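Local coordinates for mandelate racemase/muconate lactonizing enzyme family protein (Bradyrhizobium sp. ORS 278, PDB 3TOY), which belongs to the mandelate racemase/muconate lactonizing enzyme family of the enolase superfamily, and carries a calcium ion held by three acidic residues, at residues Thr30-Arg35 with Ile60-Asp65; Pro324-His329 with Pro366-Ala371. All coordinates share one frame; numbering follows the deposited sequence.

Interaction 1: residues Thr30-Arg35 with Ile60-Asp65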
loop_
_atom_site.group_PDB
_atom_site.type_symbol
_atom_site.label_atom_id
_atom_site.label_comp_id
_atom_site.label_asym_id
_atom_site.label_seq_id
_atom_site.Cartn_x
_atom_site.Cartn_y
_atom_site.Cartn_z
ATOM N N THR A 30 -51.728 -8.254 5.483
ATOM C CA THR A 30 -52.811 -9.128 5.013
ATOM C C THR A 30 -52.676 -9.414 3.521
ATOM O O THR A 30 -53.079 -10.471 3.037
ATOM C CB THR A 30 -54.204 -8.528 5.310
ATOM O OG1 THR A 30 -54.280 -7.195 4.787
ATOM C CG2 THR A 30 -54.460 -8.478 6.810
ATOM N N GLY A 31 -52.097 -8.482 2.775
ATOM C CA GLY A 31 -51.916 -8.714 1.358
ATOM C C GLY A 31 -51.066 -7.665 0.682
ATOM O O GLY A 31 -50.791 -6.605 1.252
ATOM N N VAL A 32 -50.683 -7.960 -0.551
ATOM C CA VAL A 32 -49.868 -7.063 -1.336
ATOM C C VAL A 32 -50.366 -7.088 -2.776
ATOM O O VAL A 32 -50.512 -8.152 -3.377
ATOM C CB VAL A 32 -48.379 -7.515 -1.269
ATOM C CG1 VAL A 32 -47.545 -6.762 -2.270
ATOM C CG2 VAL A 32 -47.854 -7.318 0.142
ATOM N N THR A 33 -50.630 -5.918 -3.341
ATOM C CA THR A 33 -50.973 -5.862 -4.740
ATOM C C THR A 33 -50.098 -4.822 -5.422
ATOM O O THR A 33 -49.652 -3.870 -4.792
ATOM C CB THR A 33 -52.472 -5.541 -4.952
ATOM O OG1 THR A 33 -52.733 -4.175 -4.609
ATOM C CG2 THR A 33 -53.320 -6.447 -4.085
ATOM N N ALA A 34 -49.847 -5.024 -6.705
ATOM C CA ALA A 34 -49.044 -4.094 -7.473
ATOM C C ALA A 34 -49.734 -3.778 -8.777
ATOM O O ALA A 34 -50.291 -4.666 -9.429
ATOM C CB ALA A 34 -47.654 -4.710 -7.742
ATOM N N ARG A 35 -49.693 -2.514 -9.174
ATOM C CA ARG A 35 -50.233 -2.133 -10.472
ATOM C C ARG A 35 -49.205 -1.381 -11.301
ATOM O O ARG A 35 -48.418 -0.598 -10.765
ATOM C CB ARG A 35 -51.488 -1.272 -10.305
ATOM C CG ARG A 35 -52.645 -1.973 -9.568
ATOM C CD ARG A 35 -53.803 -1.001 -9.340
ATOM N NE ARG A 35 -53.524 -0.051 -8.265
ATOM C CZ ARG A 35 -54.288 0.997 -7.972
ATOM N NH1 ARG A 35 -55.394 1.233 -8.668
ATOM N NH2 ARG A 35 -53.951 1.803 -6.973
ATOM N N ILE A 60 -47.390 0.170 -5.458
ATOM C CA ILE A 60 -47.376 -0.950 -4.535
ATOM C C ILE A 60 -48.273 -0.619 -3.372
ATOM O O ILE A 60 -48.186 0.468 -2.796
ATOM C CB ILE A 60 -45.915 -1.226 -4.019
ATOM C CG1 ILE A 60 -45.001 -1.607 -5.192
ATOM C CG2 ILE A 60 -45.899 -2.243 -2.899
ATOM C CD1 ILE A 60 -43.505 -1.895 -4.808
ATOM N N ASP A 61 -49.150 -1.566 -3.033
ATOM C CA ASP A 61 -50.038 -1.424 -1.885
ATOM C C ASP A 61 -49.860 -2.596 -0.950
ATOM O O ASP A 61 -49.976 -3.750 -1.349
ATOM C CB ASP A 61 -51.504 -1.360 -2.331
ATOM C CG ASP A 61 -51.769 -0.200 -3.252
ATOM O OD1 ASP A 61 -51.428 0.937 -2.892
ATOM O OD2 ASP A 61 -52.319 -0.418 -4.349
ATOM N N VAL A 62 -49.598 -2.302 0.306
ATOM C CA VAL A 62 -49.452 -3.352 1.289
ATOM C C VAL A 62 -50.566 -3.201 2.317
ATOM O O VAL A 62 -50.534 -2.306 3.154
ATOM C CB VAL A 62 -48.071 -3.296 1.999
ATOM C CG1 VAL A 62 -48.006 -4.343 3.125
ATOM C CG2 VAL A 62 -46.929 -3.504 0.985
ATOM N N THR A 63 -51.554 -4.092 2.260
ATOM C CA THR A 63 -52.697 -3.981 3.158
ATOM C C THR A 63 -52.334 -4.616 4.482
ATOM O O THR A 63 -51.627 -5.626 4.517
ATOM C CB THR A 63 -53.957 -4.689 2.577
ATOM O OG1 THR A 63 -53.684 -6.084 2.414
ATOM C CG2 THR A 63 -54.342 -4.101 1.231
ATOM N N THR A 64 -52.830 -4.026 5.563
ATOM C CA THR A 64 -52.602 -4.530 6.906
ATOM C C THR A 64 -53.943 -4.822 7.577
ATOM O O THR A 64 -55.001 -4.550 7.008
ATOM C CB THR A 64 -51.872 -3.493 7.768
ATOM O OG1 THR A 64 -52.773 -2.440 8.146
ATOM C CG2 THR A 64 -50.696 -2.894 6.975
ATOM N N ASP A 65 -53.879 -5.345 8.796
ATOM C CA ASP A 65 -55.077 -5.664 9.568
ATOM C C ASP A 65 -55.452 -4.548 10.541
ATOM O O ASP A 65 -56.171 -4.785 11.514
ATOM C CB ASP A 65 -54.888 -6.998 10.311
ATOM C CG ASP A 65 -53.791 -6.936 11.376
ATOM O OD1 ASP A 65 -53.096 -5.901 11.489
ATOM O OD2 ASP A 65 -53.636 -7.927 12.117
HETATM O O HOH W 1 -56.680 -6.516 5.231
HETATM O O HOH W 2 -53.093 -4.736 -1.499
#
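Thr30 and Gly31 share Thr63 across two antiparallel strands, forming a classic beta bulge. Thr63 O accepts a nearly linear bond from Thr30 N (2.8 Å, 175° at the hydrogen) and a weak one from Gly31 N, while Thr63 N returns a bond to Gly31 O. Followed outward, the Thr30 side chain has CB 3.8 Å from Thr63 OG1. There it branches: CG2 lies against Asp65 CB, and OG1, set between its own N and carbonyl carbon (chi1 53°), ends 2.7 Å from Thr63 OG1 in a hydroxyl-to-hydroxyl hydrogen bond. The two threonine side chains cross at about a right angle, and a water lying unusually close to Thr30 OG1 also donates to Thr64 O.

Beyond the bulge, Thr33 and Asp61 form a regular hydrogen-bonded pair, Asp61 N to Thr33 O measuring 2.9 Å. On the same face, the bent chain of Arg35 brings NH2 to 3.8 Å from Asp61 OD2, a long salt bridge with the two planar groups 48° apart. Each has a stronger partner outside the strands: Arg35 pairs with Glu374, Asp61 OD1 with His71 and also Trp372. Val32 and Val62 occupy the other face side by side, CG2 to CG2 at 4.0 Å, beneath helices 82-95 and 122-142. The whole is a bulged antiparallel hairpin of the N-terminal capping domain characteristic of the enolase superfamily.

Interaction 2: residues Pro324-His329 with Pro366-Ala371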
loop_
_atom_site.group_PDB
_atom_site.type_symbol
_atom_site.label_atom_id
_atom_site.label_comp_id
_atom_site.label_asym_id
_atom_site.label_seq_id
_atom_site.Cartn_x
_atom_site.Cartn_y
_atom_site.Cartn_z
ATOM N N PRO A 324 -38.428 11.495 -5.367
ATOM C CA PRO A 324 -38.260 12.664 -4.498
ATOM C C PRO A 324 -39.180 12.659 -3.293
ATOM O O PRO A 324 -38.834 13.218 -2.251
ATOM C CB PRO A 324 -38.593 13.849 -5.413
ATOM C CG PRO A 324 -39.372 13.269 -6.522
ATOM C CD PRO A 324 -38.893 11.866 -6.714
ATOM N N GLU A 325 -40.347 12.035 -3.408
ATOM C CA GLU A 325 -41.272 12.056 -2.267
ATOM C C GLU A 325 -40.723 11.316 -1.050
ATOM O O GLU A 325 -40.773 11.816 0.096
ATOM C CB GLU A 325 -42.646 11.501 -2.682
ATOM C CG GLU A 325 -43.231 12.223 -3.907
ATOM C CD GLU A 325 -42.788 11.622 -5.249
ATOM O OE1 GLU A 325 -42.013 10.632 -5.267
ATOM O OE2 GLU A 325 -43.220 12.142 -6.295
ATOM N N ALA A 326 -40.230 10.107 -1.284
ATOM C CA ALA A 326 -39.722 9.275 -0.213
ATOM C C ALA A 326 -38.325 9.782 0.179
ATOM O O ALA A 326 -37.956 9.735 1.339
ATOM C CB ALA A 326 -39.661 7.818 -0.647
ATOM N N SER A 327 -37.572 10.273 -0.801
ATOM C CA SER A 327 -36.230 10.803 -0.507
ATOM C C SER A 327 -36.272 11.939 0.502
ATOM O O SER A 327 -35.383 12.086 1.339
ATOM C CB SER A 327 -35.543 11.254 -1.791
ATOM O OG SER A 327 -35.296 10.140 -2.623
ATOM N N ALA A 328 -37.321 12.751 0.429
ATOM C CA ALA A 328 -37.464 13.871 1.334
ATOM C C ALA A 328 -37.596 13.423 2.779
ATOM O O ALA A 328 -37.352 14.192 3.682
ATOM C CB ALA A 328 -38.661 14.711 0.926
ATOM N N HIS A 329 -38.007 12.170 2.989
ATOM C CA HIS A 329 -38.167 11.661 4.342
ATOM C C HIS A 329 -36.883 11.090 4.941
ATOM O O HIS A 329 -36.776 10.971 6.161
ATOM C CB HIS A 329 -39.250 10.577 4.414
ATOM C CG HIS A 329 -40.647 11.111 4.324
ATOM N ND1 HIS A 329 -41.409 11.386 5.440
ATOM C CD2 HIS A 329 -41.420 11.408 3.252
ATOM C CE1 HIS A 329 -42.591 11.844 5.057
ATOM N NE2 HIS A 329 -42.628 11.862 3.735
ATOM N N PRO A 366 -49.085 11.903 6.038
ATOM C CA PRO A 366 -48.545 10.880 6.925
ATOM C C PRO A 366 -47.849 9.802 6.098
ATOM O O PRO A 366 -48.059 9.734 4.891
ATOM C CB PRO A 366 -49.806 10.293 7.577
ATOM C CG PRO A 366 -50.843 10.449 6.546
ATOM C CD PRO A 366 -50.551 11.782 5.900
ATOM N N GLY A 367 -47.053 8.961 6.745
ATOM C CA GLY A 367 -46.232 7.973 6.028
ATOM C C GLY A 367 -45.272 8.696 5.088
ATOM O O GLY A 367 -44.662 9.690 5.479
ATOM N N LEU A 368 -45.182 8.223 3.845
ATOM C CA LEU A 368 -44.362 8.866 2.826
ATOM C C LEU A 368 -45.127 9.896 2.015
ATOM O O LEU A 368 -44.577 10.486 1.088
ATOM C CB LEU A 368 -43.751 7.830 1.871
ATOM C CG LEU A 368 -42.815 6.802 2.521
ATOM C CD1 LEU A 368 -42.481 5.726 1.491
ATOM C CD2 LEU A 368 -41.536 7.453 3.101
ATOM N N GLY A 369 -46.398 10.116 2.353
ATOM C CA GLY A 369 -47.206 11.063 1.608
ATOM C C GLY A 369 -47.549 10.542 0.229
ATOM O O GLY A 369 -47.656 11.309 -0.716
ATOM N N LEU A 370 -47.721 9.230 0.111
ATOM C CA LEU A 370 -48.017 8.617 -1.175
ATOM C C LEU A 370 -49.406 7.970 -1.111
ATOM O O LEU A 370 -49.575 6.921 -0.502
ATOM C CB LEU A 370 -46.964 7.558 -1.529
ATOM C CG LEU A 370 -45.504 8.027 -1.672
ATOM C CD1 LEU A 370 -44.611 6.833 -2.028
ATOM C CD2 LEU A 370 -45.392 9.100 -2.723
ATOM N N ALA A 371 -50.394 8.624 -1.699
ATOM C CA ALA A 371 -51.733 8.050 -1.836
ATOM C C ALA A 371 -52.100 8.274 -3.281
ATOM O O ALA A 371 -51.719 9.291 -3.866
ATOM C CB ALA A 371 -52.703 8.748 -0.921
#
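A type II' beta turn, Pro366 to Gly369, packs against the short helix 324-330 in the C-terminal part of this enolase-superfamily fold. Gly367 and Leu368 are its two central residues, and Gly369 N closes it with a bond to Pro366 O. Gly367 has positive phi (60°), a conformation that favours glycine.

Leu368 pushes its isobutyl group toward the helix and divides it between two neighbours. CD1 meets Ala326 CB at 4.1 Å, whereas CD2 sits above the His329 ring, 4.3 Å from its centroid and 29° off the normal, an off-centre CH-pi contact that favours the CG and CD2 side of the ring. The imidazole also comes close to the turn backbone: His329 CE1 is 3.0 Å from Gly367 O, a close carbon-to-oxygen approach. Its nitrogens are engaged by other partners, ND1 with Val147 N and NE2 with Lys364 O, which would fix the rotation of the ring and place it beside the turn.

One helical turn before His329, Glu325 meets Leu370: CD2 of the leucine lies 3.6 Å from Glu325 CB and also close to CG, the side chains crossing at about a right angle. Glu325 is bent at chi2 (88°), and beyond this aliphatic part OE1 bonds to Tyr73 OH.

Asp136 OD1 of helix 122-142 receives Leu368 N, and Val146 of helix 146-149 touches both Leu368 and His329. Pro324 and Ala328 touch Leu340 of strand 340-342, on a different side of the helix from the turn.

Overall arrangement
From the N terminus, strand 29-47 runs out and strand 50-64 returns beside it, so interaction 1 closes the far end of a hairpin with 24 residues between its segments. The chain then passes through the helices of the N-terminal domain and most of the C-terminal one before interaction 2 joins residues 324-329 to 366-371, closing a largely irregular loop of 36 residues. The two closures follow in series, neither nested nor crossed, with centres about 17 Å apart and nearest atoms about 7 Å apart. Helix 122-142 borders both contacts, its residues Ala133 and Phe134 packing on interaction 1, and so relates the N-terminal sheet to the C-terminal part.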